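Peptidoglycan D,D-transpeptidase FtsI (Yersinia pestis, PDB 6SYN) probably cross-links septal peptidoglycan during cell division as a class B penicillin-binding protein, a serine D,D-transpeptidase that is a target of beta-lactam antibiotics. Local coordinates at residues D182-A187 against R504-E509; R242-I247 against V339-G344. All blocks are in the same frame, centred on the assembly; numbering follows the deposited sequence.

Interaction 1 (D182-A187 against R504-E509); sequences DERLQA and RTMNIE. With ACT (acetate ion), chain C.
Arg184 starts with CG beside its backbone N, anti to the carbonyl carbon, and then folds at chi3 (-55°), so that its guanidinium turns back beside the carboxylate of Asp182, edge to edge, while still reaching the 504-509 segment. Thr505 holds CG2 anti to its backbone N, and the methyl comes over one face of that guanidinium, offset toward the rim, with CG2 3.2 Å from Arg184 NH1. Met506, bent at chi2 (-54°) and again at chi3, curls its sulfur back toward the same cluster.

Asp182 suits its place as N-cap of helix 183-199: a short carboxylate can accept from the helix start, here through a weak bond from Arg184 N to OD1 of 3.1 Å. Its OD2 turns the syn lone pair to Arg184 NH2, at 2.8 Å and 156°, in a salt bridge close to the guanidinium plane. At the edge, an acetate ion, probably from the crystallisation liquor, accepts from Arg184 NH1 with its O atom at 3.3 Å. Beside the charged groups, Leu185 CD2 lies 3.7 Å from Thr505 CG2, while CD1 meets Met506 SD at 4.1 Å, the two chains crossing nearly at right angles.

Helix 492-505 ends here in a Schellman motif, with Asn507 at positive phi and its N 3.0 Å from Arg504 O. Thr505 OG1 bonds back to Gly501 O within the helix, and the methyl is directed at Arg184 and Leu185; Met506 also rests on Phe471 of strand 471-478. The first and last helices of the transpeptidase fold, 183-199 and 492-505, pack side by side against the sheet, as in the related beta-lactamases. Across the segments the contact is van der Waals in kind, while Asp182, also in a long, weak ion pair with Arg25, would probably ease repulsion between the two arginines.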
ATOM      1  N   ASP A 182      -2.282 -11.501   6.792  1.00 11.68           N
ATOM      2  CA  ASP A 182      -2.354 -12.942   6.417  1.00 11.74           C
ATOM      3  C   ASP A 182      -1.339 -13.169   5.288  1.00 11.72           C
ATOM      4  O   ASP A 182      -1.400 -12.413   4.297  1.00 11.69           O
ATOM      5  CB  ASP A 182      -3.791 -13.344   6.058  1.00 11.72           C
ATOM      6  CG  ASP A 182      -3.993 -14.826   5.776  1.00 11.87           C
ATOM      7  OD1 ASP A 182      -3.040 -15.471   5.303  1.00 11.91           O
ATOM      8  OD2 ASP A 182      -5.109 -15.330   6.033  1.00 12.02           O
ATOM      9  N   GLU A 183      -0.425 -14.136   5.450  1.00 11.76           N
ATOM     10  CA  GLU A 183       0.711 -14.381   4.512  1.00 11.97           C
ATOM     11  C   GLU A 183       0.162 -14.813   3.145  1.00 11.62           C
ATOM     12  O   GLU A 183       0.691 -14.319   2.130  1.00 11.35           O
ATOM     13  CB  GLU A 183       1.708 -15.399   5.085  1.00 12.46           C
ATOM     14  CG  GLU A 183       2.480 -16.195   4.034  1.00 12.98           C
ATOM     15  CD  GLU A 183       3.395 -15.377   3.136  1.00 13.53           C
ATOM     16  OE1 GLU A 183       3.731 -14.249   3.533  1.00 14.65           O
ATOM     17  OE2 GLU A 183       3.766 -15.858   2.040  1.00 13.80           O
ATOM     18  N   ARG A 184      -0.838 -15.702   3.124  1.00 11.22           N
ATOM     19  CA  ARG A 184      -1.510 -16.184   1.886  1.00 11.09           C
ATOM     20  C   ARG A 184      -2.060 -14.988   1.101  1.00 10.71           C
ATOM     21  O   ARG A 184      -1.935 -14.991  -0.143  1.00 10.79           O
ATOM     22  CB  ARG A 184      -2.679 -17.125   2.199  1.00 11.32           C
ATOM     23  CG  ARG A 184      -2.298 -18.476   2.790  1.00 11.50           C
ATOM     24  CD  ARG A 184      -3.526 -19.241   3.261  1.00 11.59           C
ATOM     25  NE  ARG A 184      -4.310 -18.437   4.194  1.00 11.73           N
ATOM     26  CZ  ARG A 184      -5.603 -18.600   4.485  1.00 11.79           C
ATOM     27  NH1 ARG A 184      -6.319 -19.558   3.916  1.00 11.86           N
ATOM     28  NH2 ARG A 184      -6.181 -17.779   5.346  1.00 11.71           N
ATOM     29  N   LEU A 185      -2.682 -14.032   1.798  1.00 10.28           N
ATOM     30  CA  LEU A 185      -3.380 -12.872   1.181  1.00 10.01           C
ATOM     31  C   LEU A 185      -2.348 -11.805   0.792  1.00  9.83           C
ATOM     32  O   LEU A 185      -2.539 -11.169  -0.257  1.00  9.78           O
ATOM     33  CB  LEU A 185      -4.434 -12.316   2.148  1.00  9.88           C
ATOM     34  CG  LEU A 185      -5.540 -13.277   2.595  1.00  9.83           C
ATOM     35  CD1 LEU A 185      -6.648 -12.516   3.307  1.00  9.81           C
ATOM     36  CD2 LEU A 185      -6.129 -14.067   1.435  1.00  9.88           C
ATOM     37  N   GLN A 186      -1.287 -11.627   1.587  1.00  9.66           N
ATOM     38  CA  GLN A 186      -0.150 -10.732   1.234  1.00  9.58           C
ATOM     39  C   GLN A 186       0.527 -11.269  -0.035  1.00  9.48           C
ATOM     40  O   GLN A 186       0.849 -10.454  -0.932  1.00  9.37           O
ATOM     41  CB  GLN A 186       0.840 -10.607   2.395  1.00  9.56           C
ATOM     42  CG  GLN A 186       1.968  -9.614   2.127  1.00  9.57           C
ATOM     43  CD  GLN A 186       1.537  -8.171   2.229  1.00  9.58           C
ATOM     44  OE1 GLN A 186       0.390  -7.862   2.542  1.00  9.61           O
ATOM     45  NE2 GLN A 186       2.466  -7.265   1.964  1.00  9.62           N
ATOM     46  N   ALA A 187       0.723 -12.589  -0.109  1.00  9.50           N
ATOM     47  CA  ALA A 187       1.323 -13.300  -1.262  1.00  9.51           C
ATOM     48  C   ALA A 187       0.468 -13.046  -2.508  1.00  9.59           C
ATOM     49  O   ALA A 187       1.047 -12.671  -3.548  1.00  9.50           O
ATOM     50  CB  ALA A 187       1.451 -14.773  -0.964  1.00  9.50           C
ATOM     51  N   ARG A 504     -12.311 -16.372  -2.140  1.00 20.17           N
ATOM     52  CA  ARG A 504     -12.205 -17.849  -2.285  1.00 21.67           C
ATOM     53  C   ARG A 504     -11.318 -18.432  -1.177  1.00 21.09           C
ATOM     54  O   ARG A 504     -11.747 -19.423  -0.551  1.00 21.10           O
ATOM     55  CB  ARG A 504     -11.692 -18.215  -3.684  1.00 23.50           C
ATOM     56  CG  ARG A 504     -12.763 -18.167  -4.765  1.00 25.34           C
ATOM     57  CD  ARG A 504     -13.974 -19.022  -4.429  1.00 26.98           C
ATOM     58  NE  ARG A 504     -15.100 -19.096  -5.363  1.00 28.43           N
ATOM     59  CZ  ARG A 504     -15.204 -18.551  -6.580  1.00 30.49           C
ATOM     60  NH1 ARG A 504     -16.319 -18.739  -7.268  1.00 31.69           N
ATOM     61  NH2 ARG A 504     -14.241 -17.825  -7.126  1.00 30.95           N
ATOM     62  N   THR A 505     -10.138 -17.852  -0.944  1.00 20.31           N
ATOM     63  CA  THR A 505      -9.231 -18.227   0.174  1.00 20.11           C
ATOM     64  C   THR A 505     -10.019 -18.224   1.487  1.00 20.03           C
ATOM     65  O   THR A 505      -9.936 -19.208   2.233  1.00 19.81           O
ATOM     66  CB  THR A 505      -8.046 -17.260   0.303  1.00 20.24           C
ATOM     67  OG1 THR A 505      -7.339 -17.201  -0.936  1.00 19.93           O
ATOM     68  CG2 THR A 505      -7.095 -17.657   1.413  1.00 20.36           C
ATOM     69  N   MET A 506     -10.771 -17.149   1.727  1.00 20.62           N
ATOM     70  CA  MET A 506     -11.516 -16.881   2.985  1.00 20.92           C
ATOM     71  C   MET A 506     -12.883 -17.581   2.965  1.00 21.60           C
ATOM     72  O   MET A 506     -13.681 -17.321   3.891  1.00 22.43           O
ATOM     73  CB  MET A 506     -11.695 -15.370   3.163  1.00 20.85           C
ATOM     74  CG  MET A 506     -10.369 -14.636   3.292  1.00 20.58           C
ATOM     75  SD  MET A 506      -9.335 -15.345   4.603  1.00 20.17           S
ATOM     76  CE  MET A 506     -10.268 -14.839   6.045  1.00 20.25           C
ATOM     77  N   ASN A 507     -13.129 -18.433   1.959  1.00 21.61           N
ATOM     78  CA  ASN A 507     -14.310 -19.328   1.828  1.00 21.78           C
ATOM     79  C   ASN A 507     -15.612 -18.530   1.964  1.00 21.57           C
ATOM     80  O   ASN A 507     -16.457 -18.939   2.783  1.00 21.69           O
ATOM     81  CB  ASN A 507     -14.293 -20.447   2.874  1.00 22.46           C
ATOM     82  CG  ASN A 507     -13.081 -21.352   2.792  1.00 22.99           C
ATOM     83  OD1 ASN A 507     -12.649 -21.731   1.705  1.00 22.98           O
ATOM     84  ND2 ASN A 507     -12.543 -21.724   3.942  1.00 23.83           N
ATOM     85  N   ILE A 508     -15.786 -17.450   1.194  1.00 21.44           N
ATOM     86  CA  ILE A 508     -16.996 -16.574   1.281  1.00 21.55           C
ATOM     87  C   ILE A 508     -18.066 -17.094   0.316  1.00 21.76           C
ATOM     88  O   ILE A 508     -17.759 -17.255  -0.877  1.00 21.99           O
ATOM     89  CB  ILE A 508     -16.658 -15.095   1.010  1.00 21.49           C
ATOM     90  CG1 ILE A 508     -15.533 -14.584   1.916  1.00 21.68           C
ATOM     91  CG2 ILE A 508     -17.907 -14.231   1.126  1.00 21.31           C
ATOM     92  CD1 ILE A 508     -15.847 -14.632   3.398  1.00 21.63           C
ATOM     93  N   GLU A 509     -19.277 -17.332   0.831  1.00 22.10           N
ATOM     94  CA  GLU A 509     -20.459 -17.780   0.048  1.00 22.49           C
ATOM     95  C   GLU A 509     -20.682 -16.782  -1.087  1.00 21.65           C
ATOM     96  O   GLU A 509     -20.841 -15.590  -0.839  1.00 20.94           O
ATOM     97  CB  GLU A 509     -21.691 -17.907   0.951  1.00 23.39           C
ATOM     98  CG  GLU A 509     -22.735 -18.896   0.439  1.00 24.30           C
ATOM     99  CD  GLU A 509     -22.508 -20.356   0.819  1.00 25.48           C
ATOM    100  OE1 GLU A 509     -22.256 -20.629   2.016  1.00 25.76           O
ATOM    101  OE2 GLU A 509     -22.591 -21.226  -0.083  1.00 26.02           O
TER
HETATM  102  C   ACT C 602      -9.256 -20.029   6.084  1.00 33.30           C
HETATM  103  O   ACT C 602      -9.356 -19.230   5.131  1.00 32.40           O
HETATM  104  OXT ACT C 602      -9.511 -19.726   7.269  1.00 33.18           O
HETATM  105  CH3 ACT C 602      -8.791 -21.467   5.788  1.00 32.87           C

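Interaction 2 (R242-I247 against V339-G344); sequences RAITDI and VGESSG
No flat side chain lays a face against the opposite segment; the planar groups act through their polar atoms. The guanidinium of Arg242 gives NH1 to the syn lone pair of Asp246 OD2 at 3.0 Å, the carboxylate oxygen lying 22° out of the guanidinium plane. This salt bridge closes the short helix 242-245 on itself, and Arg240 holds the other oxygen, OD1. Across the contact, the peptide N-H of Ser342 points almost straight along the carbonyl axis of Ile244, with N to O 3.0 Å and an angle of 169° at the hydrogen.

That bond lets the helix end, where a carbonyl lacks a following turn, be satisfied by a loop. Ile244 places CG1 in the crowded position between its N and carbonyl carbon, sending CD1 to the loop, 3.8 Å from Val339 O and 4.1 Å from Glu341 CB. Thr245 turns its methyl CG2 to Gly340 O at 3.4 Å, its hydroxyl being engaged by Arg240. Gly340, a residue at ease with positive phi, brings its carbonyl up to that methyl. Farther along, Ile247 sets CG2 3.4 Å from Ser342 OG, an oxygen that accepts from Gly344 N in an ST turn.

Glu341 extends past Ile244 with its CG, and its carboxylate is gripped by Thr334 and by the backbone N atoms of Leu336 and Leu338, three bonds that tie it to its own loop and probably stiffen it. The contact thus joins a loop and a short helix of the transpeptidase domain by one straight backbone bond flanked by aliphatic carbons, while the charges on both sides are settled within their own surroundings.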
ATOM      1  N   ARG A 242       5.391   2.779   0.813  1.00 17.82           N
ATOM      2  CA  ARG A 242       4.627   3.790   0.028  1.00 17.35           C
ATOM      3  C   ARG A 242       3.177   3.885   0.529  1.00 16.47           C
ATOM      4  O   ARG A 242       2.616   4.981   0.448  1.00 16.25           O
ATOM      5  CB  ARG A 242       4.671   3.458  -1.465  1.00 17.88           C
ATOM      6  CG  ARG A 242       6.019   3.722  -2.121  1.00 18.41           C
ATOM      7  CD  ARG A 242       5.990   3.499  -3.623  1.00 18.61           C
ATOM      8  NE  ARG A 242       7.174   4.010  -4.313  1.00 19.02           N
ATOM      9  CZ  ARG A 242       7.206   5.083  -5.105  1.00 19.08           C
ATOM     10  NH1 ARG A 242       6.113   5.796  -5.330  1.00 19.30           N
ATOM     11  NH2 ARG A 242       8.341   5.436  -5.682  1.00 19.03           N
ATOM     12  N   ALA A 243       2.609   2.795   1.055  1.00 15.83           N
ATOM     13  CA  ALA A 243       1.204   2.713   1.527  1.00 15.70           C
ATOM     14  C   ALA A 243       0.945   3.704   2.673  1.00 15.32           C
ATOM     15  O   ALA A 243      -0.224   4.119   2.826  1.00 14.62           O
ATOM     16  CB  ALA A 243       0.878   1.300   1.944  1.00 15.91           C
ATOM     17  N   ILE A 244       1.983   4.068   3.439  1.00 15.11           N
ATOM     18  CA  ILE A 244       1.882   5.037   4.573  1.00 15.04           C
ATOM     19  C   ILE A 244       2.689   6.318   4.294  1.00 15.20           C
ATOM     20  O   ILE A 244       2.534   7.266   5.093  1.00 15.29           O
ATOM     21  CB  ILE A 244       2.286   4.384   5.917  1.00 14.88           C
ATOM     22  CG1 ILE A 244       3.669   3.725   5.880  1.00 14.76           C
ATOM     23  CG2 ILE A 244       1.212   3.410   6.376  1.00 14.74           C
ATOM     24  CD1 ILE A 244       4.291   3.524   7.249  1.00 14.64           C
ATOM     25  N   THR A 245       3.503   6.389   3.231  1.00 15.01           N
ATOM     26  CA  THR A 245       4.385   7.570   2.993  1.00 14.96           C
ATOM     27  C   THR A 245       4.002   8.302   1.698  1.00 14.53           C
ATOM     28  O   THR A 245       3.977   9.545   1.729  1.00 14.63           O
ATOM     29  CB  THR A 245       5.877   7.209   3.039  1.00 15.15           C
ATOM     30  OG1 THR A 245       6.212   6.464   1.869  1.00 15.59           O
ATOM     31  CG2 THR A 245       6.259   6.421   4.274  1.00 15.09           C
ATOM     32  N   ASP A 246       3.747   7.605   0.592  1.00 14.13           N
ATOM     33  CA  ASP A 246       3.148   8.271  -0.593  1.00 13.94           C
ATOM     34  C   ASP A 246       1.858   8.940  -0.117  1.00 13.76           C
ATOM     35  O   ASP A 246       0.997   8.223   0.438  1.00 13.66           O
ATOM     36  CB  ASP A 246       2.819   7.306  -1.736  1.00 14.02           C
ATOM     37  CG  ASP A 246       3.972   6.948  -2.659  1.00 14.17           C
ATOM     38  OD1 ASP A 246       4.997   7.668  -2.654  1.00 14.10           O
ATOM     39  OD2 ASP A 246       3.820   5.960  -3.400  1.00 14.34           O
ATOM     40  N   ILE A 247       1.731  10.256  -0.284  1.00 13.59           N
ATOM     41  CA  ILE A 247       0.408  10.939  -0.169  1.00 13.59           C
ATOM     42  C   ILE A 247       0.034  11.434  -1.569  1.00 13.40           C
ATOM     43  O   ILE A 247       0.879  12.059  -2.226  1.00 13.59           O
ATOM     44  CB  ILE A 247       0.365  12.024   0.931  1.00 13.57           C
ATOM     45  CG1 ILE A 247       0.865  13.401   0.475  1.00 13.70           C
ATOM     46  CG2 ILE A 247       1.067  11.543   2.196  1.00 13.54           C
ATOM     47  CD1 ILE A 247       2.346  13.507   0.234  1.00 13.62           C
ATOM     48  N   VAL A 339       7.103   3.850  10.807  1.00 12.89           N
ATOM     49  CA  VAL A 339       8.061   4.979  10.606  1.00 13.08           C
ATOM     50  C   VAL A 339       7.740   5.681   9.284  1.00 13.25           C
ATOM     51  O   VAL A 339       7.600   4.978   8.259  1.00 13.47           O
ATOM     52  CB  VAL A 339       9.532   4.526  10.655  1.00 13.12           C
ATOM     53  CG1 VAL A 339       9.833   3.394   9.688  1.00 13.15           C
ATOM     54  CG2 VAL A 339      10.477   5.695  10.419  1.00 13.16           C
ATOM     55  N   GLY A 340       7.645   7.018   9.325  1.00 13.25           N
ATOM     56  CA  GLY A 340       7.278   7.883   8.185  1.00 13.20           C
ATOM     57  C   GLY A 340       5.779   7.895   7.912  1.00 13.20           C
ATOM     58  O   GLY A 340       5.379   8.426   6.858  1.00 13.32           O
ATOM     59  N   GLU A 341       4.966   7.350   8.821  1.00 13.05           N
ATOM     60  CA  GLU A 341       3.497   7.241   8.638  1.00 13.10           C
ATOM     61  C   GLU A 341       2.888   8.645   8.603  1.00 13.03           C
ATOM     62  O   GLU A 341       2.906   9.313   9.647  1.00 12.93           O
ATOM     63  CB  GLU A 341       2.870   6.404   9.751  1.00 13.08           C
ATOM     64  CG  GLU A 341       1.387   6.161   9.550  1.00 13.12           C
ATOM     65  CD  GLU A 341       0.800   5.121  10.487  1.00 13.15           C
ATOM     66  OE1 GLU A 341      -0.443   5.022  10.556  1.00 13.22           O
ATOM     67  OE2 GLU A 341       1.590   4.418  11.150  1.00 12.95           O
ATOM     68  N   SER A 342       2.356   9.047   7.443  1.00 13.07           N
ATOM     69  CA  SER A 342       1.809  10.399   7.163  1.00 13.24           C
ATOM     70  C   SER A 342       0.279  10.419   7.289  1.00 13.31           C
ATOM     71  O   SER A 342      -0.373   9.375   7.036  1.00 13.10           O
ATOM     72  CB  SER A 342       2.232  10.871   5.800  1.00 13.50           C
ATOM     73  OG  SER A 342       1.658  12.138   5.505  1.00 13.90           O
ATOM     74  N   SER A 343      -0.260  11.590   7.644  1.00 13.31           N
ATOM     75  CA  SER A 343      -1.713  11.900   7.708  1.00 13.27           C
ATOM     76  C   SER A 343      -2.109  12.774   6.513  1.00 13.26           C
ATOM     77  O   SER A 343      -3.251  13.273   6.507  1.00 13.28           O
ATOM     78  CB  SER A 343      -2.059  12.569   9.013  1.00 13.25           C
ATOM     79  OG  SER A 343      -1.672  13.934   9.000  1.00 13.38           O
ATOM     80  N   GLY A 344      -1.188  12.973   5.562  1.00 13.31           N
ATOM     81  CA  GLY A 344      -1.430  13.702   4.304  1.00 13.56           C
ATOM     82  C   GLY A 344      -1.760  15.167   4.535  1.00 13.76           C
ATOM     83  O   GLY A 344      -1.657  15.622   5.697  1.00 13.60           O
TER

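Interaction 1 is partly buried, its centre about 17 Å from the centre of the chain, and interaction 2 is a surface contact, its centre about 10 Å from the same point. Their centres stand 26 Å apart and their nearest atoms about 9 Å apart, so they do not touch. Both border strand 217-223: Gln186 lies on it from helix 183-199, and Ile244 from helix 242-245. Beyond this they hold different elements, interaction 1 the first and last helices of the transpeptidase fold, interaction 2 a helix and a long loop. Side chains bridge the former; in the latter one backbone hydrogen bond is added to side-chain packing. In each, an arginine-aspartate pair stays within one segment.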